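Local structure of Glyco_hydro_cc domain-containing protein (Trichoderma gamsii, 6UBD) at residues A[139-150]-A[165-176]. The protein binds oligosaccharides, probably of the beta-1,3-glucan type, and belongs to subgroup VII of glycoside hydrolase family GH128. Residues are numbered along the deposited sequence; the frame is centred on the assembly and turned at random.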
ATOM      1  N   ALA A 139       2.526 -14.710 -10.159  1.00  8.76           N
ATOM      2  CA  ALA A 139       2.082 -13.491  -9.460  1.00  9.14           C
ATOM      3  C   ALA A 139       2.866 -12.262  -9.956  1.00  8.30           C
ATOM      4  O   ALA A 139       4.096 -12.360 -10.180  1.00  9.44           O
ATOM      5  CB  ALA A 139       2.297 -13.654  -7.971  1.00 10.57           C
ATOM      6  N   ALA A 140       2.201 -11.088 -10.031  1.00  8.29           N
ATOM      7  CA  ALA A 140       2.892  -9.799 -10.135  1.00  8.90           C
ATOM      8  C   ALA A 140       3.429  -9.416  -8.743  1.00  8.61           C
ATOM      9  O   ALA A 140       2.693  -9.542  -7.744  1.00  8.55           O
ATOM     10  CB  ALA A 140       1.974  -8.723 -10.652  1.00  9.15           C
ATOM     11  N   LEU A 141       4.719  -9.009  -8.709  1.00  9.22           N
ATOM     12  CA  LEU A 141       5.399  -8.752  -7.410  1.00  8.47           C
ATOM     13  C   LEU A 141       5.545  -7.254  -7.100  1.00  7.20           C
ATOM     14  O   LEU A 141       6.042  -6.532  -7.982  1.00  7.60           O
ATOM     15  CB  LEU A 141       6.803  -9.413  -7.454  1.00  8.72           C
ATOM     16  CG  LEU A 141       6.857 -10.926  -7.686  1.00  9.40           C
ATOM     17  CD1 LEU A 141       8.291 -11.424  -7.502  1.00 10.02           C
ATOM     18  CD2 LEU A 141       5.955 -11.675  -6.719  1.00  8.88           C
ATOM     19  N   GLY A 142       5.215  -6.890  -5.865  1.00  7.00           N
ATOM     20  CA  GLY A 142       5.416  -5.516  -5.415  1.00  7.48           C
ATOM     21  C   GLY A 142       6.629  -5.448  -4.504  1.00  7.74           C
ATOM     22  O   GLY A 142       6.788  -6.261  -3.586  1.00  7.52           O
ATOM     23  N   SER A 143       7.396  -4.347  -4.579  1.00  8.31           N
ATOM     24  CA  SER A 143       8.557  -4.150  -3.722  1.00  7.29           C
ATOM     25  C   SER A 143       8.141  -4.063  -2.264  1.00  7.35           C
ATOM     26  O   SER A 143       6.970  -3.637  -1.968  1.00  9.11           O
ATOM     27  CB  SER A 143       9.356  -2.914  -4.106  1.00  7.27           C
ATOM     28  OG  SER A 143       8.720  -1.679  -3.680  1.00  8.97           O
ATOM     29  N   PRO A 144       9.070  -4.223  -1.316  1.00  8.00           N
ATOM     30  CA  PRO A 144       8.853  -3.669   0.021  1.00  7.37           C
ATOM     31  C   PRO A 144       8.610  -2.133  -0.036  1.00  7.37           C
ATOM     32  O   PRO A 144       9.110  -1.462  -0.919  1.00  7.99           O
ATOM     33  CB  PRO A 144      10.155  -4.038   0.762  1.00  8.99           C
ATOM     34  CG  PRO A 144      10.727  -5.207  -0.036  1.00 10.32           C
ATOM     35  CD  PRO A 144      10.431  -4.798  -1.465  1.00  7.79           C
ATOM     36  N   ALA A 145       7.814  -1.692   0.969  1.00  7.86           N
ATOM     37  CA  ALA A 145       7.383  -0.251   1.082  1.00  7.83           C
ATOM     38  C   ALA A 145       8.138   0.485   2.196  1.00  7.89           C
ATOM     39  O   ALA A 145       8.138  -0.023   3.326  1.00  7.61           O
ATOM     40  CB  ALA A 145       5.872  -0.132   1.257  1.00  7.50           C
ATOM     41  N   MET A 146       8.800   1.578   1.852  1.00  8.24           N
ATOM     42  CA  MET A 146       9.682   2.253   2.826  1.00  9.73           C
ATOM     43  C   MET A 146       8.964   3.327   3.670  1.00  9.45           C
ATOM     44  O   MET A 146       8.292   4.267   3.154  1.00 10.17           O
ATOM     45  CB  MET A 146      10.806   2.975   2.066  1.00 10.28           C
ATOM     46  CG  MET A 146      11.696   2.010   1.261  1.00 12.72           C
ATOM     47  SD  MET A 146      12.481   0.674   2.228  1.00  9.65           S
ATOM     48  CE  MET A 146      11.464  -0.725   1.710  1.00  8.77           C
ATOM     49  N   CYS A 147       9.187   3.310   4.965  1.00  9.24           N
ATOM     50  CA  CYS A 147       8.681   4.415   5.844  1.00  9.12           C
ATOM     51  C   CYS A 147       9.464   5.693   5.616  1.00  8.11           C
ATOM     52  O   CYS A 147       8.927   6.779   5.902  1.00  8.62           O
ATOM     53  CB  CYS A 147       8.668   4.013   7.325  1.00  9.99           C
ATOM     54  SG  CYS A 147      10.317   3.898   8.070  1.00  9.63           S
ATOM     55  N   ARG A 148      10.684   5.636   5.116  1.00  7.93           N
ATOM     56  CA  ARG A 148      11.483   6.850   4.915  1.00  7.22           C
ATOM     57  C   ARG A 148      11.054   7.585   3.625  1.00  8.37           C
ATOM     58  O   ARG A 148      11.624   8.674   3.364  1.00  7.85           O
ATOM     59  CB  ARG A 148      13.012   6.570   4.857  1.00  7.75           C
ATOM     60  CG  ARG A 148      13.743   6.318   6.163  1.00  9.22           C
ATOM     61  CD  ARG A 148      14.002   7.602   6.886  1.00  9.36           C
ATOM     62  NE  ARG A 148      14.748   7.427   8.085  1.00 10.18           N
ATOM     63  CZ  ARG A 148      14.985   8.375   8.955  1.00 12.36           C
ATOM     64  NH1 ARG A 148      14.516   9.595   8.792  1.00 13.98           N
ATOM     65  NH2 ARG A 148      15.725   8.116  10.025  1.00 14.79           N
ATOM     66  N   GLN A 149      10.120   7.051   2.854  1.00  7.66           N
ATOM     67  CA  GLN A 149       9.562   7.828   1.697  1.00  7.91           C
ATOM     68  C   GLN A 149      10.702   8.229   0.761  1.00  7.74           C
ATOM     69  O   GLN A 149      11.617   7.341   0.502  1.00  8.49           O
ATOM     70  CB  GLN A 149       8.709   9.001   2.150  1.00  8.70           C
ATOM     71  CG  GLN A 149       7.554   8.598   3.073  1.00  8.32           C
ATOM     72  CD  GLN A 149       6.588   9.749   3.280  1.00  8.28           C
ATOM     73  OE1 GLN A 149       5.923  10.232   2.324  1.00  8.00           O
ATOM     74  NE2 GLN A 149       6.473  10.266   4.511  1.00  9.04           N
ATOM     75  N   LYS A 150      10.788   9.433   0.263  1.00  7.84           N
ATOM     76  CA  LYS A 150      11.865   9.837  -0.674  1.00  8.44           C
ATOM     77  C   LYS A 150      13.268   9.879  -0.013  1.00  7.56           C
ATOM     78  O   LYS A 150      14.246   9.961  -0.808  1.00  9.38           O
ATOM     79  CB  LYS A 150      11.569  11.176  -1.316  1.00  9.19           C
ATOM     80  CG  LYS A 150      11.660  12.359  -0.348  1.00 11.06           C
ATOM     81  CD  LYS A 150      11.335  13.761  -0.899  1.00 16.41           C
ATOM     82  CE  LYS A 150      11.685  14.947   0.049  1.00 22.35           C
ATOM     83  NZ  LYS A 150      13.107  14.985   0.618  1.00 25.03           N
ATOM     84  N   LYS A 165      14.205 -13.227  -8.545  1.00 11.25           N
ATOM     85  CA  LYS A 165      13.311 -12.387  -9.402  1.00 11.17           C
ATOM     86  C   LYS A 165      13.145 -11.030  -8.726  1.00  8.05           C
ATOM     87  O   LYS A 165      12.945 -11.041  -7.526  1.00  9.18           O
ATOM     88  CB  LYS A 165      12.001 -13.148  -9.634  1.00 11.93           C
ATOM     89  CG  LYS A 165      11.265 -12.611 -10.853  1.00 14.22           C
ATOM     90  CD  LYS A 165       9.963 -13.264 -11.215  1.00 16.92           C
ATOM     91  CE  LYS A 165       9.434 -12.625 -12.507  1.00 23.88           C
ATOM     92  NZ  LYS A 165       8.212 -13.251 -13.000  1.00 28.37           N
ATOM     93  N   SER A 166      13.311  -9.983  -9.512  1.00  8.26           N
ATOM     94  CA  SER A 166      13.024  -8.607  -9.004  1.00  9.36           C
ATOM     95  C   SER A 166      11.515  -8.329  -8.999  1.00  9.16           C
ATOM     96  O   SER A 166      10.680  -9.156  -9.413  1.00  9.68           O
ATOM     97  CB  SER A 166      13.815  -7.585  -9.743  1.00  9.81           C
ATOM     98  OG  SER A 166      13.704  -6.306  -9.131  1.00  9.52           O
ATOM     99  N   TRP A 167      11.134  -7.155  -8.499  1.00  8.80           N
ATOM    100  CA  TRP A 167       9.716  -6.735  -8.456  1.00  7.65           C
ATOM    101  C   TRP A 167       9.262  -6.159  -9.800  1.00  7.32           C
ATOM    102  O   TRP A 167      10.015  -5.728 -10.644  1.00  8.46           O
ATOM    103  CB  TRP A 167       9.452  -5.760  -7.320  1.00  8.06           C
ATOM    104  CG  TRP A 167      10.183  -4.458  -7.327  1.00  8.73           C
ATOM    105  CD1 TRP A 167       9.728  -3.290  -7.865  1.00 10.91           C
ATOM    106  CD2 TRP A 167      11.399  -4.156  -6.644  1.00  9.22           C
ATOM    107  NE1 TRP A 167      10.611  -2.286  -7.586  1.00 10.96           N
ATOM    108  CE2 TRP A 167      11.647  -2.772  -6.832  1.00  7.35           C
ATOM    109  CE3 TRP A 167      12.329  -4.942  -5.930  1.00  9.00           C
ATOM    110  CZ2 TRP A 167      12.779  -2.170  -6.285  1.00  9.10           C
ATOM    111  CZ3 TRP A 167      13.410  -4.309  -5.377  1.00 10.38           C
ATOM    112  CH2 TRP A 167      13.605  -2.935  -5.537  1.00 10.21           C
ATOM    113  N   ASP A 168       7.933  -6.204  -9.999  1.00  8.26           N
ATOM    114  CA  ASP A 168       7.243  -5.614 -11.185  1.00  7.44           C
ATOM    115  C   ASP A 168       6.720  -4.173 -10.914  1.00  7.02           C
ATOM    116  O   ASP A 168       6.756  -3.350 -11.859  1.00  8.56           O
ATOM    117  CB  ASP A 168       6.100  -6.535 -11.547  1.00  7.37           C
ATOM    118  CG  ASP A 168       6.488  -7.955 -11.913  1.00  8.87           C
ATOM    119  OD1 ASP A 168       7.259  -8.060 -12.903  1.00 12.20           O
ATOM    120  OD2 ASP A 168       6.191  -8.897 -11.133  1.00  8.91           O
ATOM    121  N   PHE A 169       6.312  -3.891  -9.669  1.00  8.72           N
ATOM    122  CA  PHE A 169       5.786  -2.559  -9.310  1.00  8.75           C
ATOM    123  C   PHE A 169       6.443  -2.178  -7.980  1.00  7.82           C
ATOM    124  O   PHE A 169       6.635  -3.019  -7.094  1.00  7.44           O
ATOM    125  CB  PHE A 169       4.230  -2.500  -9.283  1.00  8.46           C
ATOM    126  CG  PHE A 169       3.543  -3.388  -8.268  1.00  9.16           C
ATOM    127  CD1 PHE A 169       3.144  -4.688  -8.576  1.00  7.81           C
ATOM    128  CD2 PHE A 169       3.267  -2.933  -6.995  1.00  9.12           C
ATOM    129  CE1 PHE A 169       2.429  -5.434  -7.648  1.00  8.11           C
ATOM    130  CE2 PHE A 169       2.602  -3.695  -6.054  1.00  9.03           C
ATOM    131  CZ  PHE A 169       2.154  -4.934  -6.405  1.00  7.55           C
ATOM    132  N   THR A 170       6.765  -0.881  -7.853  1.00  7.95           N
ATOM    133  CA  THR A 170       7.431  -0.332  -6.677  1.00  7.99           C
ATOM    134  C   THR A 170       6.326   0.114  -5.692  1.00 10.19           C
ATOM    135  O   THR A 170       5.467   1.033  -6.070  1.00  9.02           O
ATOM    136  CB  THR A 170       8.333   0.853  -7.036  1.00  8.31           C
ATOM    137  OG1 THR A 170       9.320   0.390  -7.993  1.00  8.49           O
ATOM    138  CG2 THR A 170       9.064   1.370  -5.825  1.00  8.72           C
ATOM    139  N   SER A 171       6.227  -0.426  -4.498  1.00 10.23           N
ATOM    140  CA  SER A 171       5.221  -0.032  -3.465  1.00  7.21           C
ATOM    141  C   SER A 171       5.781   1.132  -2.690  1.00  7.47           C
ATOM    142  O   SER A 171       6.925   1.069  -2.178  1.00  8.13           O
ATOM    143  CB  SER A 171       5.006  -1.204  -2.493  1.00  7.63           C
ATOM    144  OG  SER A 171       4.619  -2.384  -3.144  1.00  7.22           O
ATOM    145  N   ILE A 172       4.982   2.217  -2.547  1.00  6.92           N
ATOM    146  CA  ILE A 172       5.356   3.447  -1.797  1.00  8.30           C
ATOM    147  C   ILE A 172       4.276   3.848  -0.796  1.00  7.79           C
ATOM    148  O   ILE A 172       3.083   3.576  -1.016  1.00  8.63           O
ATOM    149  CB  ILE A 172       5.799   4.580  -2.767  1.00  8.39           C
ATOM    150  CG1 ILE A 172       4.624   5.239  -3.498  1.00  9.26           C
ATOM    151  CG2 ILE A 172       6.865   4.012  -3.735  1.00 10.05           C
ATOM    152  CD1 ILE A 172       5.068   6.465  -4.342  1.00  9.97           C
ATOM    153  N   HIS A 173       4.727   4.464   0.275  1.00  7.86           N
ATOM    154  CA  HIS A 173       3.839   5.055   1.300  1.00  7.60           C
ATOM    155  C   HIS A 173       3.997   6.581   1.211  1.00  7.67           C
ATOM    156  O   HIS A 173       5.118   7.075   1.270  1.00  8.57           O
ATOM    157  CB  HIS A 173       4.243   4.568   2.706  1.00  7.75           C
ATOM    158  CG  HIS A 173       3.808   3.154   2.975  1.00  7.77           C
ATOM    159  ND1 HIS A 173       3.963   2.564   4.237  1.00  8.45           N
ATOM    160  CD2 HIS A 173       3.156   2.267   2.185  1.00  7.72           C
ATOM    161  CE1 HIS A 173       3.429   1.335   4.162  1.00  9.27           C
ATOM    162  NE2 HIS A 173       2.924   1.128   2.943  1.00  9.22           N
ATOM    163  N   ILE A 174       2.877   7.324   1.077  1.00  8.09           N
ATOM    164  CA  ILE A 174       2.925   8.824   1.004  1.00  7.95           C
ATOM    165  C   ILE A 174       2.200   9.440   2.220  1.00  7.75           C
ATOM    166  O   ILE A 174       0.954   9.301   2.342  1.00  8.26           O
ATOM    167  CB  ILE A 174       2.334   9.266  -0.335  1.00  8.42           C
ATOM    168  CG1 ILE A 174       3.144   8.746  -1.526  1.00  7.57           C
ATOM    169  CG2 ILE A 174       2.301  10.820  -0.343  1.00 10.29           C
ATOM    170  CD1 ILE A 174       2.704   9.203  -2.912  1.00  9.01           C
ATOM    171  N   PHE A 175       2.990   9.988   3.105  1.00  8.20           N
ATOM    172  CA  PHE A 175       2.522  10.673   4.336  1.00  7.87           C
ATOM    173  C   PHE A 175       3.114  12.066   4.235  1.00  8.39           C
ATOM    174  O   PHE A 175       4.249  12.316   4.616  1.00  8.89           O
ATOM    175  CB  PHE A 175       2.934   9.928   5.594  1.00  8.01           C
ATOM    176  CG  PHE A 175       2.415   8.519   5.669  1.00  8.05           C
ATOM    177  CD1 PHE A 175       1.054   8.265   5.685  1.00  9.73           C
ATOM    178  CD2 PHE A 175       3.293   7.458   5.803  1.00  9.68           C
ATOM    179  CE1 PHE A 175       0.587   6.982   5.791  1.00 12.07           C
ATOM    180  CE2 PHE A 175       2.819   6.151   5.863  1.00 11.87           C
ATOM    181  CZ  PHE A 175       1.447   5.903   5.826  1.00 12.23           C
ATOM    182  N   LYS A 176       2.310  13.026   3.708  1.00  9.02           N
ATOM    183  CA  LYS A 176       2.749  14.410   3.372  1.00  8.96           C
ATOM    184  C   LYS A 176       1.558  15.363   3.572  1.00  9.34           C
ATOM    185  O   LYS A 176       0.402  14.897   3.622  1.00 12.22           O
ATOM    186  CB  LYS A 176       3.238  14.529   1.916  1.00 10.12           C
ATOM    187  CG  LYS A 176       4.467  13.682   1.559  1.00 11.86           C
ATOM    188  CD  LYS A 176       5.759  14.219   2.240  1.00 10.50           C
ATOM    189  CE  LYS A 176       6.996  13.391   1.957  1.00 11.74           C
ATOM    190  NZ  LYS A 176       8.168  13.954   2.653  1.00 13.72           N
TER
HETATM  191  O   HOH W   1       6.299 -11.612 -11.522  1.00 23.05           O
HETATM  192  O   HOH W   2       7.648   4.826   0.488  1.00  7.99           O
HETATM  193  O   HOH W   3       8.821   2.533  -0.954  1.00  9.40           O
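Ser143 lays CB over one face of the Trp167 indole, 3.5 Å from the centroid of the five-membered ring, and turns its hydroxyl to the backbone of strand 170-176. A chi1 of 76° brings Ser143 OG within 2.9 Å of Ser171 N, from which it accepts, while it donates to Pro144 O. Ser171 OG returns a bond to Ser143 O, in the carbonyl plane on a lone pair, so the two serines are doubly linked. Gly142 lays its CA over the centre of the Phe169 ring, 3.5 Å from the centroid. Asp168 OD2 takes Leu141 N on its anti lone pair (2.8 Å, nearly straight); Leu141 O accepts from both Asp168 N and Phe169 N, and Ser143 N donates to Phe169 O (2.9 Å). At the far end the extended Gln149 side chain imitates a strand partner for Phe175: NE2 donates to Phe175 O (3.0 Å) in its own amide plane, whereas Phe175 N approaches Gln149 OE1 (3.0 Å) from above that plane. Between these ends two waters bridge the backbones of Met146, Ser171 and His173, and Ala145 CB meets one face of the His173 ring (NE2 at 3.6 Å), whose ND1 bonds Glu106. In the (beta/alpha)8 barrel, the single parallel Gly142-Phe169 bridge joins neighbouring strands 140-142 and 170-176, flanked by 100-102 and 197-206; helix 179-193 packs against Ile172 and Ile174.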